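Local coordinates for protein hyaluronidase (Thermobaculum terrenum, PDB 5DIY) that probably removes beta-linked N-acetylglucosamine from O-GlcNAc-modified proteins by hydrolysis, as a hexosaminidase of glycoside hydrolase family 84, at residues 189-194 with 219-224; 166-171 with 195-200; 51-56 with 93-98. All blocks are in the same frame, centred on the assembly; numbering follows the deposited sequence.

Contact 1: 189-194 with 219-224; sequences DVFWTG and TLWDNY. With NAG (2-acetamido-2-deoxy-beta-D-glucopyranose), chain E.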
loop_
_atom_site.group_PDB
_atom_site.type_symbol
_atom_site.label_atom_id
_atom_site.label_comp_id
_atom_site.label_asym_id
_atom_site.label_seq_id
_atom_site.Cartn_x
_atom_site.Cartn_y
_atom_site.Cartn_z
ATOM N N ASP C 189 1.333 22.809 -9.308
ATOM C CA ASP C 189 0.589 21.546 -9.308
ATOM C C ASP C 189 0.107 21.226 -7.895
ATOM O O ASP C 189 0.741 21.618 -6.918
ATOM C CB ASP C 189 1.452 20.413 -9.869
ATOM C CG ASP C 189 1.558 20.455 -11.387
ATOM O OD1 ASP C 189 0.514 20.445 -12.059
ATOM O OD2 ASP C 189 2.684 20.485 -11.917
ATOM N N VAL C 190 -1.026 20.529 -7.796
ATOM C CA VAL C 190 -1.641 20.219 -6.499
ATOM C C VAL C 190 -1.975 18.733 -6.399
ATOM O O VAL C 190 -2.706 18.195 -7.232
ATOM C CB VAL C 190 -2.912 21.059 -6.253
ATOM C CG1 VAL C 190 -3.582 20.669 -4.935
ATOM C CG2 VAL C 190 -2.565 22.543 -6.258
ATOM N N PHE C 191 -1.444 18.093 -5.359
ATOM C CA PHE C 191 -1.661 16.663 -5.121
ATOM C C PHE C 191 -3.039 16.380 -4.531
ATOM O O PHE C 191 -3.668 17.244 -3.912
ATOM C CB PHE C 191 -0.591 16.080 -4.180
ATOM C CG PHE C 191 0.614 15.503 -4.878
ATOM C CD1 PHE C 191 0.469 14.563 -5.891
ATOM C CD2 PHE C 191 1.899 15.848 -4.469
ATOM C CE1 PHE C 191 1.570 14.007 -6.510
ATOM C CE2 PHE C 191 3.010 15.291 -5.084
ATOM C CZ PHE C 191 2.840 14.370 -6.109
ATOM N N TRP C 192 -3.472 15.138 -4.701
ATOM C CA TRP C 192 -4.744 14.661 -4.187
ATOM C C TRP C 192 -4.708 13.129 -4.200
ATOM O O TRP C 192 -4.229 12.535 -5.167
ATOM C CB TRP C 192 -5.865 15.187 -5.085
ATOM C CG TRP C 192 -7.216 14.835 -4.630
ATOM C CD1 TRP C 192 -8.003 13.847 -5.122
ATOM C CD2 TRP C 192 -7.957 15.462 -3.586
ATOM N NE1 TRP C 192 -9.190 13.807 -4.444
ATOM C CE2 TRP C 192 -9.191 14.789 -3.492
ATOM C CE3 TRP C 192 -7.696 16.519 -2.711
ATOM C CZ2 TRP C 192 -10.168 15.149 -2.567
ATOM C CZ3 TRP C 192 -8.670 16.875 -1.787
ATOM C CH2 TRP C 192 -9.889 16.195 -1.726
ATOM N N THR C 193 -5.203 12.492 -3.142
ATOM C CA THR C 193 -5.127 11.022 -3.011
ATOM C C THR C 193 -6.430 10.286 -3.331
ATOM O O THR C 193 -6.416 9.069 -3.496
ATOM C CB THR C 193 -4.584 10.574 -1.620
ATOM O OG1 THR C 193 -5.580 10.755 -0.606
ATOM C CG2 THR C 193 -3.330 11.362 -1.233
ATOM N N GLY C 194 -7.542 11.015 -3.416
ATOM C CA GLY C 194 -8.824 10.471 -3.877
ATOM C C GLY C 194 -9.849 10.535 -2.762
ATOM O O GLY C 194 -9.696 11.334 -1.850
ATOM N N THR C 219 -2.933 16.511 -9.659
ATOM C CA THR C 219 -1.979 15.420 -9.824
ATOM C C THR C 219 -2.331 14.404 -8.750
ATOM O O THR C 219 -2.555 14.776 -7.607
ATOM C CB THR C 219 -0.527 15.902 -9.633
ATOM O OG1 THR C 219 -0.292 17.046 -10.460
ATOM C CG2 THR C 219 0.471 14.800 -10.003
ATOM N N LEU C 220 -2.413 13.132 -9.116
ATOM C CA LEU C 220 -2.775 12.102 -8.149
ATOM C C LEU C 220 -1.551 11.591 -7.404
ATOM O O LEU C 220 -0.578 11.151 -8.021
ATOM C CB LEU C 220 -3.504 10.934 -8.812
ATOM C CG LEU C 220 -5.004 11.105 -9.058
ATOM C CD1 LEU C 220 -5.470 10.014 -10.013
ATOM C CD2 LEU C 220 -5.802 11.066 -7.756
ATOM N N TRP C 221 -1.608 11.690 -6.079
ATOM C CA TRP C 221 -0.718 10.977 -5.170
ATOM C C TRP C 221 -1.505 9.720 -4.847
ATOM O O TRP C 221 -2.379 9.744 -3.994
ATOM C CB TRP C 221 -0.474 11.819 -3.907
ATOM C CG TRP C 221 0.439 11.231 -2.855
ATOM C CD1 TRP C 221 0.539 9.920 -2.465
ATOM C CD2 TRP C 221 1.358 11.958 -2.033
ATOM N NE1 TRP C 221 1.470 9.794 -1.471
ATOM C CE2 TRP C 221 1.988 11.024 -1.182
ATOM C CE3 TRP C 221 1.718 13.307 -1.939
ATOM C CZ2 TRP C 221 2.958 11.394 -0.248
ATOM C CZ3 TRP C 221 2.679 13.678 -1.008
ATOM C CH2 TRP C 221 3.291 12.722 -0.176
ATOM N N ASP C 222 -1.212 8.623 -5.534
ATOM C CA ASP C 222 -2.006 7.415 -5.372
ATOM C C ASP C 222 -1.313 6.494 -4.372
ATOM O O ASP C 222 -0.214 5.994 -4.636
ATOM C CB ASP C 222 -2.223 6.726 -6.722
ATOM C CG ASP C 222 -3.509 5.914 -6.769
ATOM O OD1 ASP C 222 -4.151 5.715 -5.716
ATOM O OD2 ASP C 222 -3.900 5.482 -7.874
ATOM N N ASN C 223 -1.955 6.278 -3.226
ATOM C CA ASN C 223 -1.375 5.506 -2.130
ATOM C C ASN C 223 -1.618 4.014 -2.306
ATOM O O ASN C 223 -2.346 3.385 -1.533
ATOM C CB ASN C 223 -1.922 5.984 -0.775
ATOM C CG ASN C 223 -1.320 7.298 -0.324
ATOM O OD1 ASN C 223 -2.035 8.260 -0.065
ATOM N ND2 ASN C 223 -0.015 7.331 -0.178
ATOM N N TYR C 224 -1.002 3.473 -3.350
ATOM C CA TYR C 224 -0.926 2.045 -3.597
ATOM C C TYR C 224 0.349 1.850 -4.437
ATOM O O TYR C 224 0.545 2.611 -5.393
ATOM C CB TYR C 224 -2.169 1.530 -4.352
ATOM C CG TYR C 224 -2.136 0.027 -4.482
ATOM C CD1 TYR C 224 -2.581 -0.795 -3.434
ATOM C CD2 TYR C 224 -1.596 -0.581 -5.610
ATOM C CE1 TYR C 224 -2.508 -2.180 -3.529
ATOM C CE2 TYR C 224 -1.534 -1.960 -5.717
ATOM C CZ TYR C 224 -1.983 -2.755 -4.672
ATOM O OH TYR C 224 -1.895 -4.118 -4.790
HETATM C C1 NAG E . -0.497 9.651 4.354
HETATM C C2 NAG E . 0.813 10.290 3.853
HETATM C C3 NAG E . 1.782 9.305 3.194
HETATM C C4 NAG E . 1.542 7.896 3.710
HETATM C C5 NAG E . 0.134 7.475 3.324
HETATM C C6 NAG E . -0.225 6.061 3.808
HETATM C C7 NAG E . -0.124 11.389 1.843
HETATM C C8 NAG E . -0.248 12.703 1.123
HETATM N N2 NAG E . 0.553 11.438 2.991
HETATM O O3 NAG E . 3.125 9.720 3.469
HETATM O O4 NAG E . 2.462 6.985 3.107
HETATM O O5 NAG E . -0.866 8.413 3.736
HETATM O O6 NAG E . -0.013 5.905 5.213
HETATM O O7 NAG E . -0.621 10.362 1.400
HETATM O O HOH W 1 -1.839 19.563 -10.632
HETATM O O HOH W 2 -4.817 6.659 -3.226
#
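Phe191 and Trp221 meet in an edge-to-face pair, the edge of the indole's six-membered ring directed at one face of the phenyl ring with the planes at 69°. Trp221 CE3 rides over the rim of that face, 3.6 Å from Phe191 CD2, while Trp221 CB presses on Phe191 CD1 at 3.5 Å. The indole itself is a floor for the bound N-acetylglucosamine: the acetamido methyl carbon C8 of NAG sits 3.4 Å above the Trp221 ring plane, over its centre. Trp221 CG is anti to its backbone N (chi1 -180°), and the indole beyond it lies between Phe191 and the acetamido methyl. Thr193 adds its methyl, CG2 lying 3.9 Å from Trp221 CB, whereas its hydroxyl turns to its own loop and bonds to Asn196 O. Farther down the strands Thr219 CG2 packs 3.7 Å from Phe191 CE1.

Behind these side chains lies the backbone pairing that sets their spacing. Thr219 N donates to Val190 O at 3.0 Å and Trp221 N to Trp192 O at 2.9 Å; the bond from Trp192 N to Thr219 O is weak. CA-H...O contacts, among them Phe191 CA to Thr219 O, supplement them. One water ties Asp189 OD1, Val190 N and Thr219 OG1 together where the pairing begins. On the other face of the sheet Trp192 and Leu220 lean on Met207 of helix 204-214. The two strand axes run 34° apart, parallel in sense, and with the intervening helix they make a beta-alpha-beta unit of a TIM barrel. As in other barrels of this fold, the sugar site lies at the C-terminal ends of the strands; Asn223, just beyond strand 218-222, belongs to it.

Contact 2: 166-171 with 195-200; sequences TFYCND and PNVCSH. With NAG (2-acetamido-2-deoxy-beta-D-glucopyranose), chain E.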
loop_
_atom_site.group_PDB
_atom_site.type_symbol
_atom_site.label_atom_id
_atom_site.label_comp_id
_atom_site.label_asym_id
_atom_site.label_seq_id
_atom_site.Cartn_x
_atom_site.Cartn_y
_atom_site.Cartn_z
ATOM N N THR C 166 -2.988 20.283 2.892
ATOM C CA THR C 166 -3.245 19.723 4.222
ATOM C C THR C 166 -4.527 18.890 4.230
ATOM O O THR C 166 -4.624 17.912 4.965
ATOM C CB THR C 166 -3.284 20.852 5.272
ATOM O OG1 THR C 166 -2.037 21.564 5.227
ATOM C CG2 THR C 166 -3.497 20.306 6.664
ATOM N N PHE C 167 -5.489 19.272 3.392
ATOM C CA PHE C 167 -6.664 18.453 3.103
ATOM C C PHE C 167 -6.486 17.892 1.697
ATOM O O PHE C 167 -6.680 18.611 0.710
ATOM C CB PHE C 167 -7.940 19.289 3.233
ATOM C CG PHE C 167 -8.210 19.751 4.645
ATOM C CD1 PHE C 167 -7.639 20.926 5.131
ATOM C CD2 PHE C 167 -9.006 18.992 5.503
ATOM C CE1 PHE C 167 -7.870 21.346 6.436
ATOM C CE2 PHE C 167 -9.238 19.405 6.811
ATOM C CZ PHE C 167 -8.671 20.585 7.278
ATOM N N TYR C 168 -6.102 16.613 1.624
ATOM C CA TYR C 168 -5.667 15.963 0.372
ATOM C C TYR C 168 -6.532 14.783 -0.097
ATOM O O TYR C 168 -6.193 14.124 -1.079
ATOM C CB TYR C 168 -4.196 15.516 0.489
ATOM C CG TYR C 168 -3.876 14.604 1.660
ATOM C CD1 TYR C 168 -4.136 13.232 1.605
ATOM C CD2 TYR C 168 -3.297 15.114 2.815
ATOM C CE1 TYR C 168 -3.834 12.400 2.684
ATOM C CE2 TYR C 168 -2.993 14.300 3.892
ATOM C CZ TYR C 168 -3.256 12.943 3.826
ATOM O OH TYR C 168 -2.947 12.158 4.909
ATOM N N CYS C 169 -7.642 14.529 0.588
ATOM C CA CYS C 169 -8.552 13.450 0.233
ATOM C C CYS C 169 -9.956 13.755 0.718
ATOM O O CYS C 169 -10.173 14.732 1.434
ATOM C CB CYS C 169 -8.077 12.132 0.849
ATOM S SG CYS C 169 -8.038 12.085 2.657
ATOM N N ASN C 170 -10.895 12.903 0.315
ATOM C CA ASN C 170 -12.277 12.922 0.802
ATOM C C ASN C 170 -13.126 14.027 0.147
ATOM O O ASN C 170 -13.557 13.836 -0.986
ATOM C CB ASN C 170 -12.322 12.906 2.351
ATOM C CG ASN C 170 -13.690 12.558 2.910
ATOM O OD1 ASN C 170 -14.602 12.155 2.190
ATOM N ND2 ASN C 170 -13.833 12.709 4.216
ATOM N N ASP C 171 -13.347 15.164 0.812
ATOM C CA ASP C 171 -14.319 16.159 0.338
ATOM C C ASP C 171 -13.645 17.136 -0.640
ATOM O O ASP C 171 -12.869 17.994 -0.208
ATOM C CB ASP C 171 -14.930 16.910 1.536
ATOM C CG ASP C 171 -16.074 17.858 1.145
ATOM O OD1 ASP C 171 -16.329 18.096 -0.059
ATOM O OD2 ASP C 171 -16.726 18.373 2.076
ATOM N N PRO C 195 -10.910 9.706 -2.827
ATOM C CA PRO C 195 -11.911 9.724 -1.742
ATOM C C PRO C 195 -11.371 9.363 -0.351
ATOM O O PRO C 195 -11.899 9.842 0.641
ATOM C CB PRO C 195 -12.956 8.700 -2.206
ATOM C CG PRO C 195 -12.818 8.676 -3.687
ATOM C CD PRO C 195 -11.353 8.879 -3.963
ATOM N N ASN C 196 -10.332 8.530 -0.292
ATOM C CA ASN C 196 -9.682 8.135 0.968
ATOM C C ASN C 196 -8.187 8.393 0.878
ATOM O O ASN C 196 -7.690 8.805 -0.178
ATOM C CB ASN C 196 -9.935 6.648 1.251
ATOM C CG ASN C 196 -11.402 6.273 1.121
ATOM O OD1 ASN C 196 -12.208 6.582 2.002
ATOM N ND2 ASN C 196 -11.757 5.611 0.023
ATOM N N VAL C 197 -7.475 8.146 1.977
ATOM C CA VAL C 197 -6.014 8.243 2.001
ATOM C C VAL C 197 -5.462 7.226 1.009
ATOM O O VAL C 197 -4.721 7.581 0.094
ATOM C CB VAL C 197 -5.427 8.007 3.420
ATOM C CG1 VAL C 197 -3.910 7.896 3.377
ATOM C CG2 VAL C 197 -5.855 9.121 4.367
ATOM N N CYS C 198 -5.852 5.968 1.203
ATOM C CA CYS C 198 -5.632 4.904 0.236
ATOM C C CYS C 198 -6.989 4.625 -0.394
ATOM O O CYS C 198 -7.845 4.005 0.234
ATOM C CB CYS C 198 -5.097 3.662 0.941
ATOM S SG CYS C 198 -3.589 3.982 1.865
ATOM N N SER C 199 -7.192 5.108 -1.621
ATOM C CA SER C 199 -8.524 5.121 -2.229
ATOM C C SER C 199 -8.885 3.770 -2.831
ATOM O O SER C 199 -8.066 3.156 -3.526
ATOM C CB SER C 199 -8.636 6.222 -3.293
ATOM O OG SER C 199 -8.640 7.507 -2.691
ATOM N N HIS C 200 -10.114 3.321 -2.565
ATOM C CA HIS C 200 -10.640 2.098 -3.177
ATOM C C HIS C 200 -10.768 2.261 -4.673
ATOM O O HIS C 200 -10.306 1.415 -5.440
ATOM C CB HIS C 200 -12.003 1.707 -2.598
ATOM C CG HIS C 200 -12.583 0.475 -3.227
ATOM N ND1 HIS C 200 -13.898 0.391 -3.634
ATOM C CD2 HIS C 200 -12.011 -0.708 -3.560
ATOM C CE1 HIS C 200 -14.114 -0.800 -4.167
ATOM N NE2 HIS C 200 -12.985 -1.484 -4.136
HETATM C C1 NAG E . -0.497 9.651 4.354
HETATM C C2 NAG E . 0.813 10.290 3.853
HETATM C C3 NAG E . 1.782 9.305 3.194
HETATM C C4 NAG E . 1.542 7.896 3.710
HETATM C C5 NAG E . 0.134 7.475 3.324
HETATM C C6 NAG E . -0.225 6.061 3.808
HETATM C C7 NAG E . -0.124 11.389 1.843
HETATM C C8 NAG E . -0.248 12.703 1.123
HETATM N N2 NAG E . 0.553 11.438 2.991
HETATM O O3 NAG E . 3.125 9.720 3.469
HETATM O O4 NAG E . 2.462 6.985 3.107
HETATM O O5 NAG E . -0.866 8.413 3.736
HETATM O O6 NAG E . -0.013 5.905 5.213
HETATM O O7 NAG E . -0.621 10.362 1.400
#
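Cys169 and Val197 carry the apolar part of this contact between two loops, with Cys169 SG 4.1 Å from Val197 CG2. The same methyl also approaches the Tyr168 ring obliquely, 4.2 Å from Tyr168 CE1. Cys169 CB, aimed at the opposing loop, comes to 3.5 Å from Asn196 O, and its sulfur lies between the backbone N and the carbonyl carbon (chi1 63°), within van der Waals range of the valine.

Polar contact is slight, for no hydrogen bond joins the two segments. The closest approach is a CA-H...O contact from Asn170 CA to Pro195 O at 3.1 Å, bent to 131° at the hydrogen. Asn170 CB lies near the same oxygen, 3.5 Å from Pro195 O.

Contacts to the sugar form the third group. The NAG acetamido methyl C8 stands 3.8 Å above the Tyr168 plane, over the ring centre. Val197 CG1 lies 3.1 Å from the ring oxygen O5 of NAG. Tyr168 OH is hydrogen-bonded to Asn120 OD1, where an engineered asparagine occupies the predicted proton-donor position. Tyr168 and Val197 also pack on the bound peptide, so the two loops help wall the active site.

Segment 166-171 follows strand 160-164 and leads to helix 175-183; segment 195-200 follows strand 189-192 and leads to helix 204-214. The contact therefore joins successive strand-to-helix loops of the barrel, side by side on its catalytic side.

Contact 3: 51-56 with 93-98; sequences LWREPY and EEELET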
loop_
_atom_site.group_PDB
_atom_site.type_symbol
_atom_site.label_atom_id
_atom_site.label_comp_id
_atom_site.label_asym_id
_atom_site.label_seq_id
_atom_site.Cartn_x
_atom_site.Cartn_y
_atom_site.Cartn_z
ATOM N N LEU C 51 13.562 18.215 10.623
ATOM C CA LEU C 51 14.734 19.083 10.494
ATOM C C LEU C 51 14.850 19.656 9.074
ATOM O O LEU C 51 15.931 19.676 8.490
ATOM C CB LEU C 51 16.003 18.299 10.876
ATOM C CG LEU C 51 16.026 17.640 12.265
ATOM C CD1 LEU C 51 17.423 17.113 12.580
ATOM C CD2 LEU C 51 15.567 18.595 13.359
ATOM N N TRP C 52 13.735 20.151 8.539
ATOM C CA TRP C 52 13.705 20.730 7.187
ATOM C C TRP C 52 14.598 21.962 6.998
ATOM O O TRP C 52 15.033 22.239 5.886
ATOM C CB TRP C 52 12.271 21.065 6.768
ATOM C CG TRP C 52 11.637 22.238 7.462
ATOM C CD1 TRP C 52 10.857 22.212 8.582
ATOM C CD2 TRP C 52 11.703 23.606 7.053
ATOM N NE1 TRP C 52 10.434 23.481 8.896
ATOM C CE2 TRP C 52 10.945 24.358 7.974
ATOM C CE3 TRP C 52 12.339 24.275 5.997
ATOM C CZ2 TRP C 52 10.796 25.742 7.869
ATOM C CZ3 TRP C 52 12.194 25.653 5.894
ATOM C CH2 TRP C 52 11.430 26.370 6.825
ATOM N N ARG C 53 14.844 22.703 8.076
ATOM C CA ARG C 53 15.743 23.859 8.031
ATOM C C ARG C 53 17.217 23.478 7.877
ATOM O O ARG C 53 17.990 24.255 7.327
ATOM C CB ARG C 53 15.563 24.730 9.274
ATOM C CG ARG C 53 14.188 25.365 9.365
ATOM C CD ARG C 53 14.078 26.246 10.594
ATOM N NE ARG C 53 12.709 26.707 10.814
ATOM C CZ ARG C 53 11.740 26.002 11.397
ATOM N NH1 ARG C 53 11.949 24.762 11.846
ATOM N NH2 ARG C 53 10.534 26.545 11.536
ATOM N N GLU C 54 17.601 22.290 8.345
ATOM C CA GLU C 54 19.011 21.877 8.347
ATOM C C GLU C 54 19.436 21.450 6.942
ATOM O O GLU C 54 18.776 20.602 6.338
ATOM C CB GLU C 54 19.246 20.710 9.314
ATOM C CG GLU C 54 18.763 20.916 10.747
ATOM C CD GLU C 54 19.372 22.126 11.421
ATOM O OE1 GLU C 54 20.593 22.342 11.281
ATOM O OE2 GLU C 54 18.620 22.857 12.096
ATOM N N PRO C 55 20.530 22.035 6.410
ATOM C CA PRO C 55 20.998 21.608 5.084
ATOM C C PRO C 55 21.676 20.240 5.121
ATOM O O PRO C 55 22.282 19.878 6.131
ATOM C CB PRO C 55 22.001 22.700 4.694
ATOM C CG PRO C 55 22.509 23.218 5.994
ATOM C CD PRO C 55 21.359 23.128 6.955
ATOM N N TYR C 56 21.554 19.492 4.026
ATOM C CA TYR C 56 22.235 18.205 3.880
ATOM C C TYR C 56 23.755 18.387 3.901
ATOM O O TYR C 56 24.268 19.382 3.391
ATOM C CB TYR C 56 21.831 17.512 2.569
ATOM C CG TYR C 56 20.421 16.951 2.554
ATOM C CD1 TYR C 56 20.120 15.760 3.217
ATOM C CD2 TYR C 56 19.394 17.596 1.854
ATOM C CE1 TYR C 56 18.835 15.233 3.203
ATOM C CE2 TYR C 56 18.106 17.078 1.834
ATOM C CZ TYR C 56 17.827 15.896 2.509
ATOM O OH TYR C 56 16.551 15.376 2.498
ATOM N N GLU C 93 9.720 36.171 6.555
ATOM C CA GLU C 93 10.663 36.323 5.444
ATOM C C GLU C 93 11.904 35.437 5.625
ATOM O O GLU C 93 12.387 34.849 4.663
ATOM C CB GLU C 93 11.065 37.799 5.273
ATOM C CG GLU C 93 9.933 38.682 4.752
ATOM C CD GLU C 93 10.297 40.163 4.651
ATOM O OE1 GLU C 93 10.934 40.705 5.582
ATOM O OE2 GLU C 93 9.924 40.801 3.641
ATOM N N GLU C 94 12.391 35.331 6.861
ATOM C CA GLU C 94 13.554 34.494 7.189
ATOM C C GLU C 94 13.326 32.998 6.890
ATOM O O GLU C 94 14.247 32.308 6.449
ATOM C CB GLU C 94 13.947 34.690 8.660
ATOM C CG GLU C 94 15.284 34.071 9.055
ATOM C CD GLU C 94 15.695 34.352 10.497
ATOM O OE1 GLU C 94 15.129 35.270 11.135
ATOM O OE2 GLU C 94 16.605 33.648 10.995
ATOM N N GLU C 95 12.108 32.509 7.119
ATOM C CA GLU C 95 11.758 31.111 6.817
ATOM C C GLU C 95 11.845 30.797 5.321
ATOM O O GLU C 95 12.387 29.755 4.945
ATOM C CB GLU C 95 10.360 30.768 7.334
ATOM C CG GLU C 95 10.246 30.717 8.850
ATOM C CD GLU C 95 10.696 29.393 9.437
ATOM O OE1 GLU C 95 11.904 29.082 9.392
ATOM O OE2 GLU C 95 9.837 28.655 9.963
ATOM N N LEU C 96 11.313 31.690 4.483
ATOM C CA LEU C 96 11.463 31.590 3.023
ATOM C C LEU C 96 12.926 31.436 2.616
ATOM O O LEU C 96 13.264 30.552 1.826
ATOM C CB LEU C 96 10.870 32.820 2.320
ATOM C CG LEU C 96 11.167 33.017 0.822
ATOM C CD1 LEU C 96 10.648 31.841 0.013
ATOM C CD2 LEU C 96 10.555 34.315 0.324
ATOM N N GLU C 97 13.781 32.303 3.156
ATOM C CA GLU C 97 15.216 32.271 2.846
ATOM C C GLU C 97 15.835 30.930 3.247
ATOM O O GLU C 97 16.666 30.389 2.520
ATOM C CB GLU C 97 15.977 33.408 3.548
ATOM C CG GLU C 97 15.542 34.832 3.212
ATOM C CD GLU C 97 15.607 35.165 1.734
ATOM O OE1 GLU C 97 16.514 34.659 1.030
ATOM O OE2 GLU C 97 14.744 35.942 1.268
ATOM N N THR C 98 15.417 30.408 4.401
ATOM C CA THR C 98 15.893 29.119 4.902
ATOM C C THR C 98 15.491 27.958 3.976
ATOM O O THR C 98 16.314 27.090 3.682
ATOM C CB THR C 98 15.400 28.884 6.348
ATOM O OG1 THR C 98 15.918 29.922 7.196
ATOM C CG2 THR C 98 15.839 27.514 6.887
HETATM O O HOH W 3 18.479 25.577 4.828
#
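Arg53 grips Glu95 side-on, two nitrogens to two oxygens, and this pair is the tight part of the contact. Arg53 NE donates to Glu95 OE1 at 2.9 Å and Arg53 NH2 to Glu95 OE2 at 2.7 Å, each oxygen using its syn lone pair. Guanidinium and carboxylate are nearly coplanar, 8° apart. The arginine chain is extended from CG to NE, while the glutamate bends at chi2 (-83°), a turn that sets its CD off the extended path.

Trp52 supports the pair from one side: its CZ2 lies 3.5 Å above the guanidinium plane of Arg53, toward the rim, and Arg53 CG sits over the centre of the indole. Glu95 OE2 approaches the indole at its edge, 3.7 Å from Trp52 CZ2. Ser87 OG bonds to both Arg53 NH1 and Trp52 NE1, and Val89 N gives Glu95 OE2 a second donor.

Toward Thr98 the fit relaxes. Thr98 CG2 touches Arg53 CG at 3.7 Å, and beyond it one water donates to both Arg53 O and Thr98 O. Here the backbones of the type I turn from Leu51 to Glu54 and the helix are joined through that single water.

An alanine in place of Arg53 would probably leave the Glu95 carboxylate without its counter-charge and open a gap over the face of the Trp52 indole. The paired charges, shielded by tryptophan and close to the N-terminal end of helix 93-108, probably keep Glu95 ionised and fix the turn to the helix's first turns.

From the N terminus, contact 3 comes first: it closes the loop that runs from the turn after strand 37-40, through helix 58-73 and strand 77-82, to the start of helix 93-108. It is complete before the others begin, and its centre lies about 26 Å from that of contact 1 and about 29 Å from that of contact 2. Those two cross along the chain, in the order 166-171, 189-194, 195-200, 219-224. They touch, with a probable hydrogen bond from Thr193 N to Tyr168 O, and both reach the bound sugar. Together they tie strands five to seven of the barrel and their following loops, while contact 3 ties the loop after the second strand to the helix that follows the third.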